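Voltage-sensor containing phosphatase (Ciona intestinalis, PDB 3V0D) probably dephosphorylates membrane phosphoinositides under the control of a voltage sensor, through a cytoplasmic region that joins a PTEN-like phosphatase domain to a C2 domain. Local coordinates at residues D26-M37 and E155-D163; T175-Y184 and Y291-V299. The protein carries 1 engineered substitution. All blocks are in the same frame, centred on the assembly; numbering follows the deposited sequence. Where two conformers were deposited one is given.

Contact 1 of 2, residues D26-M37 and E155-D163; sequences DLTYVTDHVIAM and EYFGSRRTD. With PO4 (phosphate ion), chain D.
Arg161 reaches from the last turn of helix 150-161 to Asp26 and Thr28, forming a salt bridge in which two nitrogens grip one carboxylate oxygen end-on. Arg161 NH1 meets Asp26 OD1 at 2.8 Å, nearly in line with the C-O bond, and Arg161 NH2 meets it at 3.0 Å from above the carboxylate plane, which is turned 40° from the guanidinium. Arg161 NH1 also donates to Thr28 OG1 at 2.9 Å, within the guanidinium plane; that hydroxyl is bonded to Lys15 O as well. With CG anti to the backbone N, a bend at chi2 (68°) lays Arg161 CD 3.8 Å from Ala36 CB and carries the guanidinium to Asp26, with Ala36 O over one face. One turn back, the Phe157 ring edge meets Ala36, Phe157 CE1 lying 4.0 Å from Ala36 CB. At the preceding position Tyr156 OH donates to Val30 O at 2.7 Å, while Tyr156 CE2 lies 3.7 Å from Val30 CG1. Arg161 NE donates to Gly129 O, and NH2, already on Asp26, to Gly128 O. The buried guanidinium thereby ties the hairpin of strands 27-29 and 34-41 to the P-loop of the protein tyrosine phosphatase HCX5R signature, whose cysteine is here an engineered serine.

Contact 2 of 2, residues T175-Y184 and Y291-V299; sequences TASQIRYVGY and YFWFNTSLV
The interface between the phosphatase and C2 domains forms here, where Ser177, Arg180, Tyr181 and Tyr184 of helix 176-191 line up along strand 290-295, the edge strand of a four-stranded antiparallel C2 sheet. Helix and strand run nearly parallel, at 13°, and polar side chains of the helix take up peptide groups on the strand's outer edge; the backbones of Phe292 and Phe294 hydrogen-bond to those of Val272 and Ile270 in the neighbouring strand 269-276. Ser177 OG accepts from Trp293 N at 3.0 Å and also bonds Asp312. One turn on, in the conformer described here, Arg180 NE donates to Trp293 O at 2.8 Å, approaching almost end-on to the carbonyl, with NH1 adding a weak bond to the same oxygen. With CG anti to the backbone N (chi1 177°) and a bend at chi3, the chain brings NE to this oxygen, while NH2 bonds Glu310 O. Tyr181 CE1 packs 3.7 Å from Trp293 CB, and the Tyr181 hydroxyl, bonded to Asp269, lies in the plane of the Tyr184 ring at its edge. The Tyr184 ring lies between Arg180 CG and, in its modelled conformer, Leu298 CD1, which makes a CH-pi contact 3.7 Å from the Tyr184 centroid. Beyond the ring, Asn295 N donates to Tyr184 OH at 3.0 Å, with an N-H...O angle of 162°.

In the fold
In chain order both segments of contact 1 precede those of contact 2, and their centres stand 23 Å apart, with nearest atoms about 8 Å from each other and no direct touch. Contact 1 lies wholly within the phosphatase domain, joining its N-terminal hairpin to helix 150-161, whereas contact 2 uses the next helix, 176-191, to bind the C2 domain. Helix 131-143 connects them: Thr133 and Val137 meet Ala36 and Phe157 of contact 1, and Thr135 and Ser139 meet Gln178 and Val182 of contact 2. This helix begins at the end of the P-loop; Gln178 touches Arg132 of that loop and Arg161 bonds its glycines, consistent with the two domains acting as one unit.

Contact 1 of 2, residues D26-M37 and E155-D163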
loop_
_atom_site.group_PDB
_atom_site.type_symbol
_atom_site.label_atom_id
_atom_site.label_comp_id
_atom_site.label_asym_id
_atom_site.label_seq_id
_atom_site.Cartn_x
_atom_site.Cartn_y
_atom_site.Cartn_z
ATOM N N ASP A 26 -5.135 -7.139 20.757
ATOM C CA ASP A 26 -4.337 -6.258 19.917
ATOM C C ASP A 26 -5.323 -5.335 19.176
ATOM O O ASP A 26 -5.866 -5.686 18.127
ATOM C CB ASP A 26 -3.497 -7.095 18.943
ATOM C CG ASP A 26 -2.514 -6.268 18.119
ATOM O OD1 ASP A 26 -2.558 -5.024 18.167
ATOM O OD2 ASP A 26 -1.639 -6.892 17.462
ATOM N N LEU A 27 -5.575 -4.166 19.750
ATOM C CA LEU A 27 -6.662 -3.296 19.333
ATOM C C LEU A 27 -6.332 -1.926 19.887
ATOM O O LEU A 27 -5.950 -1.799 21.059
ATOM C CB LEU A 27 -7.976 -3.846 19.902
ATOM C CG LEU A 27 -9.283 -3.113 19.579
ATOM C CD1 LEU A 27 -10.459 -4.076 19.636
ATOM C CD2 LEU A 27 -9.530 -1.897 20.522
ATOM N N THR A 28 -6.480 -0.913 19.036
ATOM C CA THR A 28 -6.106 0.447 19.374
ATOM C C THR A 28 -7.234 1.391 19.000
ATOM O O THR A 28 -7.687 1.376 17.844
ATOM C CB THR A 28 -4.846 0.873 18.573
ATOM O OG1 THR A 28 -3.771 -0.050 18.810
ATOM C CG2 THR A 28 -4.420 2.314 18.886
ATOM N N TYR A 29 -7.655 2.252 19.925
ATOM C CA TYR A 29 -8.502 3.390 19.586
ATOM C C TYR A 29 -7.625 4.487 19.005
ATOM O O TYR A 29 -6.957 5.226 19.723
ATOM C CB TYR A 29 -9.281 3.904 20.799
ATOM C CG TYR A 29 -10.466 3.054 21.150
ATOM C CD1 TYR A 29 -10.333 1.930 21.965
ATOM C CD2 TYR A 29 -11.721 3.355 20.641
ATOM C CE1 TYR A 29 -11.429 1.151 22.295
ATOM C CE2 TYR A 29 -12.841 2.586 20.962
ATOM C CZ TYR A 29 -12.684 1.475 21.790
ATOM O OH TYR A 29 -13.762 0.693 22.127
ATOM N N VAL A 30 -7.553 4.539 17.683
ATOM C CA VAL A 30 -6.824 5.607 17.000
ATOM C C VAL A 30 -7.463 6.963 17.321
ATOM O O VAL A 30 -6.754 7.925 17.611
ATOM C CB VAL A 30 -6.737 5.324 15.488
ATOM C CG1 VAL A 30 -6.078 6.499 14.754
ATOM C CG2 VAL A 30 -5.955 4.009 15.238
ATOM N N THR A 31 -8.798 6.979 17.290
ATOM C CA THR A 31 -9.615 8.030 17.899
ATOM C C THR A 31 -10.684 7.318 18.722
ATOM O O THR A 31 -10.731 6.089 18.743
ATOM C CB THR A 31 -10.294 8.928 16.879
ATOM O OG1 THR A 31 -11.360 8.202 16.271
ATOM C CG2 THR A 31 -9.320 9.451 15.806
ATOM N N ASP A 32 -11.563 8.064 19.391
ATOM C CA ASP A 32 -12.667 7.414 20.111
ATOM C C ASP A 32 -13.573 6.593 19.211
ATOM O O ASP A 32 -14.268 5.720 19.718
ATOM C CB ASP A 32 -13.602 8.422 20.811
ATOM C CG ASP A 32 -12.949 9.240 21.888
ATOM O OD1 ASP A 32 -13.621 10.201 22.320
ATOM O OD2 ASP A 32 -11.821 8.939 22.319
ATOM N N HIS A 33 -13.616 6.907 17.903
ATOM C CA HIS A 33 -14.562 6.220 17.006
ATOM C C HIS A 33 -13.906 5.477 15.865
ATOM O O HIS A 33 -14.611 4.958 15.018
ATOM C CB HIS A 33 -15.638 7.187 16.481
ATOM C CG HIS A 33 -16.417 7.840 17.580
ATOM N ND1 HIS A 33 -16.167 9.122 18.005
ATOM C CD2 HIS A 33 -17.425 7.375 18.358
ATOM C CE1 HIS A 33 -16.991 9.424 18.992
ATOM N NE2 HIS A 33 -17.759 8.382 19.230
ATOM N N VAL A 34 -12.569 5.411 15.864
ATOM C CA VAL A 34 -11.813 4.741 14.807
ATOM C C VAL A 34 -10.813 3.812 15.459
ATOM O O VAL A 34 -9.896 4.268 16.149
ATOM C CB VAL A 34 -11.100 5.774 13.887
ATOM C CG1 VAL A 34 -10.285 5.063 12.828
ATOM C CG2 VAL A 34 -12.083 6.742 13.267
ATOM N N ILE A 35 -11.013 2.508 15.232
ATOM C CA ILE A 35 -10.212 1.462 15.817
ATOM C C ILE A 35 -9.338 0.824 14.739
ATOM O O ILE A 35 -9.803 0.617 13.612
ATOM C CB ILE A 35 -11.125 0.430 16.498
ATOM C CG1 ILE A 35 -11.786 1.047 17.742
ATOM C CG2 ILE A 35 -10.381 -0.862 16.844
ATOM C CD1 ILE A 35 -13.087 0.356 18.122
ATOM N N ALA A 36 -8.081 0.520 15.097
ATOM C CA ALA A 36 -7.196 -0.297 14.282
ATOM C C ALA A 36 -6.889 -1.560 15.066
ATOM O O ALA A 36 -6.607 -1.495 16.264
ATOM C CB ALA A 36 -5.923 0.452 13.986
ATOM N N MET A 37 -6.917 -2.724 14.417
ATOM C CA MET A 37 -6.680 -3.980 15.140
ATOM C C MET A 37 -6.101 -5.027 14.195
ATOM O O MET A 37 -6.080 -4.841 12.967
ATOM C CB MET A 37 -7.972 -4.458 15.825
ATOM C CG MET A 37 -9.055 -4.817 14.823
ATOM S SD MET A 37 -10.602 -5.182 15.681
ATOM C CE MET A 37 -11.611 -5.708 14.282
ATOM N N GLU A 155 1.465 10.069 10.113
ATOM C CA GLU A 155 2.257 10.144 11.325
ATOM C C GLU A 155 1.383 9.969 12.543
ATOM O O GLU A 155 1.816 9.345 13.506
ATOM C CB GLU A 155 3.012 11.456 11.376
ATOM C CG GLU A 155 4.164 11.463 10.413
ATOM C CD GLU A 155 5.151 12.570 10.605
ATOM O OE1 GLU A 155 6.086 12.630 9.785
ATOM O OE2 GLU A 155 5.021 13.364 11.551
ATOM N N TYR A 156 0.155 10.478 12.522
ATOM C CA TYR A 156 -0.761 10.281 13.640
ATOM C C TYR A 156 -1.095 8.792 13.801
ATOM O O TYR A 156 -1.027 8.231 14.912
ATOM C CB TYR A 156 -2.024 11.129 13.483
ATOM C CG TYR A 156 -2.975 10.910 14.619
ATOM C CD1 TYR A 156 -2.730 11.494 15.867
ATOM C CD2 TYR A 156 -4.130 10.150 14.468
ATOM C CE1 TYR A 156 -3.581 11.288 16.938
ATOM C CE2 TYR A 156 -4.996 9.951 15.532
ATOM C CZ TYR A 156 -4.715 10.507 16.762
ATOM O OH TYR A 156 -5.564 10.325 17.833
ATOM N N PHE A 157 -1.441 8.129 12.699
ATOM C CA PHE A 157 -1.682 6.693 12.768
ATOM C C PHE A 157 -0.462 5.980 13.343
ATOM O O PHE A 157 -0.588 5.143 14.241
ATOM C CB PHE A 157 -2.010 6.127 11.367
ATOM C CG PHE A 157 -2.111 4.637 11.379
ATOM C CD1 PHE A 157 -3.248 3.994 11.872
ATOM C CD2 PHE A 157 -1.045 3.853 10.943
ATOM C CE1 PHE A 157 -3.313 2.597 11.922
ATOM C CE2 PHE A 157 -1.113 2.448 10.992
ATOM C CZ PHE A 157 -2.249 1.832 11.482
ATOM N N GLY A 158 0.711 6.327 12.820
ATOM C CA GLY A 158 1.930 5.686 13.310
ATOM C C GLY A 158 2.136 5.938 14.804
ATOM O O GLY A 158 2.502 5.020 15.523
ATOM N N SER A 159 1.861 7.156 15.267
ATOM C CA SER A 159 2.039 7.507 16.675
ATOM C C SER A 159 1.100 6.744 17.585
ATOM O O SER A 159 1.407 6.513 18.754
ATOM C CB SER A 159 1.866 9.017 16.891
ATOM O OG SER A 159 0.510 9.453 16.933
ATOM N N ARG A 160 -0.069 6.373 17.062
ATOM C CA ARG A 160 -1.072 5.669 17.882
ATOM C C ARG A 160 -0.923 4.159 17.835
ATOM O O ARG A 160 -1.232 3.492 18.812
ATOM C CB ARG A 160 -2.493 6.111 17.513
ATOM C CG ARG A 160 -2.751 7.586 17.797
ATOM C CD ARG A 160 -1.912 8.050 18.985
ATOM N NE ARG A 160 -2.463 9.215 19.643
ATOM C CZ ARG A 160 -1.855 10.386 19.750
ATOM N NH1 ARG A 160 -0.642 10.592 19.227
ATOM N NH2 ARG A 160 -2.478 11.350 20.414
ATOM N N ARG A 161 -0.485 3.623 16.696
ATOM C CA ARG A 161 -0.515 2.194 16.433
ATOM C C ARG A 161 0.855 1.519 16.501
ATOM O O ARG A 161 0.928 0.293 16.600
ATOM C CB ARG A 161 -1.215 1.954 15.073
ATOM C CG ARG A 161 -1.452 0.515 14.695
ATOM C CD ARG A 161 -2.488 -0.155 15.614
ATOM N NE ARG A 161 -2.645 -1.536 15.183
ATOM C CZ ARG A 161 -2.890 -2.568 15.981
ATOM N NH1 ARG A 161 -3.164 -2.391 17.271
ATOM N NH2 ARG A 161 -2.923 -3.783 15.462
ATOM N N THR A 162 1.933 2.299 16.478
ATOM C CA THR A 162 3.294 1.739 16.435
ATOM C C THR A 162 4.210 2.480 17.398
ATOM O O THR A 162 3.777 3.397 18.096
ATOM C CB THR A 162 3.920 1.797 15.006
ATOM O OG1 THR A 162 4.391 3.125 14.731
ATOM C CG2 THR A 162 2.915 1.351 13.937
ATOM N N ASP A 163 5.484 2.093 17.426
ATOM C CA ASP A 163 6.463 2.790 18.265
ATOM C C ASP A 163 6.899 4.145 17.717
ATOM O O ASP A 163 7.638 4.866 18.390
ATOM C CB ASP A 163 7.678 1.900 18.551
ATOM C CG ASP A 163 7.384 0.816 19.580
ATOM O OD1 ASP A 163 8.234 -0.086 19.747
ATOM O OD2 ASP A 163 6.310 0.856 20.222
HETATM P P PO4 D . -15.207 12.265 16.774
HETATM O O1 PO4 D . -16.211 12.145 15.653
HETATM O O2 PO4 D . -16.008 12.579 18.023
HETATM O O3 PO4 D . -14.527 10.916 16.901
HETATM O O4 PO4 D . -14.228 13.352 16.474
#

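Contact 2 of 2, residues T175-Y184 and Y291-V299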
loop_
_atom_site.group_PDB
_atom_site.type_symbol
_atom_site.label_atom_id
_atom_site.label_comp_id
_atom_site.label_asym_id
_atom_site.label_seq_id
_atom_site.Cartn_x
_atom_site.Cartn_y
_atom_site.Cartn_z
ATOM N N THR A 175 4.471 0.703 3.547
ATOM C CA THR A 175 5.275 0.696 2.320
ATOM C C THR A 175 5.261 2.057 1.667
ATOM O O THR A 175 4.418 2.916 1.953
ATOM C CB THR A 175 4.838 -0.376 1.309
ATOM O OG1 THR A 175 3.593 0.061 0.741
ATOM C CG2 THR A 175 4.702 -1.746 1.938
ATOM N N ALA A 176 6.197 2.265 0.743
ATOM C CA ALA A 176 6.201 3.488 -0.044
ATOM C C ALA A 176 4.936 3.666 -0.875
ATOM O O ALA A 176 4.411 4.785 -0.990
ATOM C CB ALA A 176 7.418 3.568 -0.932
ATOM N N SER A 177 4.420 2.591 -1.480
ATOM C CA SER A 177 3.197 2.746 -2.251
ATOM C C SER A 177 2.002 3.040 -1.356
ATOM O O SER A 177 1.102 3.785 -1.761
ATOM C CB SER A 177 2.885 1.509 -3.099
ATOM O OG SER A 177 3.891 1.273 -4.067
ATOM N N GLN A 178 1.962 2.475 -0.160
ATOM C CA GLN A 178 0.905 2.804 0.792
ATOM C C GLN A 178 0.918 4.299 1.120
ATOM O O GLN A 178 -0.127 4.974 1.092
ATOM C CB GLN A 178 1.015 1.922 2.034
ATOM C CG GLN A 178 0.604 0.488 1.737
ATOM C CD GLN A 178 0.950 -0.505 2.821
ATOM O OE1 GLN A 178 1.698 -0.212 3.758
ATOM N NE2 GLN A 178 0.399 -1.712 2.689
ATOM N N ILE A 179 2.102 4.856 1.379
ATOM C CA ILE A 179 2.223 6.299 1.573
ATOM C C ILE A 179 1.735 7.060 0.346
ATOM O O ILE A 179 0.972 8.049 0.464
ATOM C CB ILE A 179 3.689 6.660 1.922
ATOM C CG1 ILE A 179 4.037 6.123 3.303
ATOM C CG2 ILE A 179 3.942 8.168 1.840
ATOM C CD1 ILE A 179 5.542 6.173 3.618
ATOM N N ARG A 180 2.162 6.630 -0.841
ATOM C CA ARG A 180 1.764 7.286 -2.071
ATOM C C ARG A 180 0.240 7.286 -2.230
ATOM O O ARG A 180 -0.330 8.274 -2.691
ATOM C CB ARG A 180 2.454 6.605 -3.245
ATOM C CG ARG A 180 2.060 7.150 -4.593
ATOM C CD ARG A 180 3.061 6.758 -5.692
ATOM N NE ARG A 180 3.619 5.411 -5.581
ATOM C CZ ARG A 180 4.813 5.084 -5.080
ATOM N NH1 ARG A 180 5.134 3.812 -5.054
ATOM N NH2 ARG A 180 5.696 5.976 -4.627
ATOM N N TYR A 181 -0.417 6.180 -1.892
ATOM C CA TYR A 181 -1.854 6.068 -2.100
ATOM C C TYR A 181 -2.645 6.947 -1.139
ATOM O O TYR A 181 -3.686 7.490 -1.525
ATOM C CB TYR A 181 -2.289 4.587 -2.102
ATOM C CG TYR A 181 -2.199 4.020 -3.508
ATOM C CD1 TYR A 181 -0.987 4.011 -4.218
ATOM C CD2 TYR A 181 -3.346 3.586 -4.173
ATOM C CE1 TYR A 181 -0.911 3.596 -5.507
ATOM C CE2 TYR A 181 -3.283 3.183 -5.516
ATOM C CZ TYR A 181 -2.064 3.208 -6.174
ATOM O OH TYR A 181 -1.971 2.863 -7.504
ATOM N N VAL A 182 -2.165 7.133 0.100
ATOM C CA VAL A 182 -2.799 8.119 0.978
ATOM C C VAL A 182 -2.633 9.513 0.346
ATOM O O VAL A 182 -3.556 10.338 0.371
ATOM C CB VAL A 182 -2.275 8.061 2.427
ATOM C CG1 VAL A 182 -3.016 9.052 3.302
ATOM C CG2 VAL A 182 -2.420 6.649 2.994
ATOM N N GLY A 183 -1.461 9.784 -0.237
ATOM C CA GLY A 183 -1.240 11.042 -0.941
ATOM C C GLY A 183 -2.164 11.209 -2.127
ATOM O O GLY A 183 -2.671 12.307 -2.378
ATOM N N TYR A 184 -2.400 10.133 -2.876
ATOM C CA TYR A 184 -3.370 10.176 -3.951
ATOM C C TYR A 184 -4.756 10.556 -3.427
ATOM O O TYR A 184 -5.467 11.361 -4.057
ATOM C CB TYR A 184 -3.474 8.832 -4.640
ATOM C CG TYR A 184 -2.351 8.434 -5.589
ATOM C CD1 TYR A 184 -2.297 7.120 -6.047
ATOM C CD2 TYR A 184 -1.388 9.331 -6.067
ATOM C CE1 TYR A 184 -1.370 6.719 -6.997
ATOM C CE2 TYR A 184 -0.444 8.936 -7.018
ATOM C CZ TYR A 184 -0.464 7.631 -7.507
ATOM O OH TYR A 184 0.421 7.195 -8.468
ATOM N N TYR A 291 9.634 -3.088 -6.003
ATOM C CA TYR A 291 8.372 -2.981 -6.759
ATOM C C TYR A 291 7.716 -1.668 -6.398
ATOM O O TYR A 291 8.130 -0.999 -5.434
ATOM C CB TYR A 291 7.441 -4.178 -6.488
ATOM C CG TYR A 291 6.927 -4.298 -5.053
ATOM C CD1 TYR A 291 5.592 -3.982 -4.745
ATOM C CD2 TYR A 291 7.762 -4.698 -3.994
ATOM C CE1 TYR A 291 5.107 -4.079 -3.471
ATOM C CE2 TYR A 291 7.287 -4.793 -2.708
ATOM C CZ TYR A 291 5.954 -4.456 -2.438
ATOM O OH TYR A 291 5.538 -4.559 -1.131
ATOM N N PHE A 292 6.656 -1.293 -7.119
ATOM C CA PHE A 292 5.885 -0.111 -6.752
ATOM C C PHE A 292 4.549 -0.121 -7.479
ATOM O O PHE A 292 4.395 -0.764 -8.517
ATOM C CB PHE A 292 6.658 1.207 -7.034
ATOM C CG PHE A 292 7.096 1.365 -8.444
ATOM C CD1 PHE A 292 6.244 1.898 -9.417
ATOM C CD2 PHE A 292 8.406 1.035 -8.794
ATOM C CE1 PHE A 292 6.695 2.085 -10.717
ATOM C CE2 PHE A 292 8.864 1.238 -10.091
ATOM C CZ PHE A 292 8.014 1.731 -11.048
ATOM N N TRP A 293 3.627 0.693 -6.962
ATOM C CA TRP A 293 2.343 0.985 -7.594
ATOM C C TRP A 293 2.251 2.431 -8.009
ATOM O O TRP A 293 2.756 3.328 -7.323
ATOM C CB TRP A 293 1.205 0.743 -6.624
ATOM C CG TRP A 293 0.964 -0.670 -6.235
ATOM C CD1 TRP A 293 1.635 -1.432 -5.309
ATOM C CD2 TRP A 293 -0.120 -1.475 -6.682
ATOM N NE1 TRP A 293 1.029 -2.660 -5.159
ATOM C CE2 TRP A 293 -0.054 -2.703 -5.999
ATOM C CE3 TRP A 293 -1.163 -1.264 -7.598
ATOM C CZ2 TRP A 293 -0.991 -3.709 -6.182
ATOM C CZ3 TRP A 293 -2.093 -2.263 -7.780
ATOM C CH2 TRP A 293 -2.001 -3.474 -7.070
ATOM N N PHE A 294 1.517 2.688 -9.080
ATOM C CA PHE A 294 1.111 4.036 -9.428
ATOM C C PHE A 294 -0.237 3.971 -10.137
ATOM O O PHE A 294 -0.649 2.916 -10.609
ATOM C CB PHE A 294 2.166 4.752 -10.301
ATOM C CG PHE A 294 2.283 4.180 -11.681
ATOM C CD1 PHE A 294 1.602 4.760 -12.744
ATOM C CD2 PHE A 294 3.014 3.021 -11.925
ATOM C CE1 PHE A 294 1.670 4.218 -14.008
ATOM C CE2 PHE A 294 3.077 2.458 -13.202
ATOM C CZ PHE A 294 2.408 3.063 -14.247
ATOM N N ASN A 295 -0.907 5.118 -10.235
ATOM C CA ASN A 295 -2.168 5.206 -10.957
ATOM C C ASN A 295 -1.984 6.067 -12.199
ATOM O O ASN A 295 -1.458 7.188 -12.129
ATOM C CB ASN A 295 -3.269 5.759 -10.054
ATOM C CG ASN A 295 -4.633 5.712 -10.746
ATOM O OD1 ASN A 295 -4.896 6.496 -11.654
ATOM N ND2 ASN A 295 -5.475 4.779 -10.355
ATOM N N THR A 296 -2.388 5.524 -13.348
ATOM C CA THR A 296 -2.150 6.230 -14.615
ATOM C C THR A 296 -2.769 7.632 -14.663
ATOM O O THR A 296 -2.247 8.524 -15.307
ATOM C CB THR A 296 -2.649 5.426 -15.814
ATOM O OG1 THR A 296 -4.064 5.238 -15.713
ATOM C CG2 THR A 296 -1.955 4.084 -15.943
ATOM N N SER A 297 -3.894 7.825 -13.975
ATOM C CA SER A 297 -4.589 9.116 -13.976
ATOM C C SER A 297 -3.855 10.200 -13.256
ATOM O O SER A 297 -4.151 11.385 -13.442
ATOM C CB SER A 297 -5.918 9.003 -13.286
ATOM O OG SER A 297 -6.717 8.134 -13.998
ATOM N N LEU A 298 -2.932 9.807 -12.387
ATOM C CA LEU A 298 -2.220 10.740 -11.543
ATOM C C LEU A 298 -0.798 10.980 -12.028
ATOM O O LEU A 298 -0.073 11.781 -11.454
ATOM C CB LEU A 298 -2.414 10.474 -10.050
ATOM C CG LEU A 298 -3.879 10.609 -9.611
ATOM C CD1 LEU A 298 -4.008 10.108 -8.196
ATOM C CD2 LEU A 298 -4.391 12.031 -9.678
ATOM N N VAL A 299 -0.423 10.329 -13.138
ATOM C CA VAL A 299 0.850 10.585 -13.814
ATOM C C VAL A 299 0.857 11.992 -14.373
ATOM O O VAL A 299 -0.132 12.447 -14.940
ATOM C CB VAL A 299 1.092 9.548 -14.941
ATOM C CG1 VAL A 299 2.278 9.939 -15.831
ATOM C CG2 VAL A 299 1.352 8.200 -14.328
#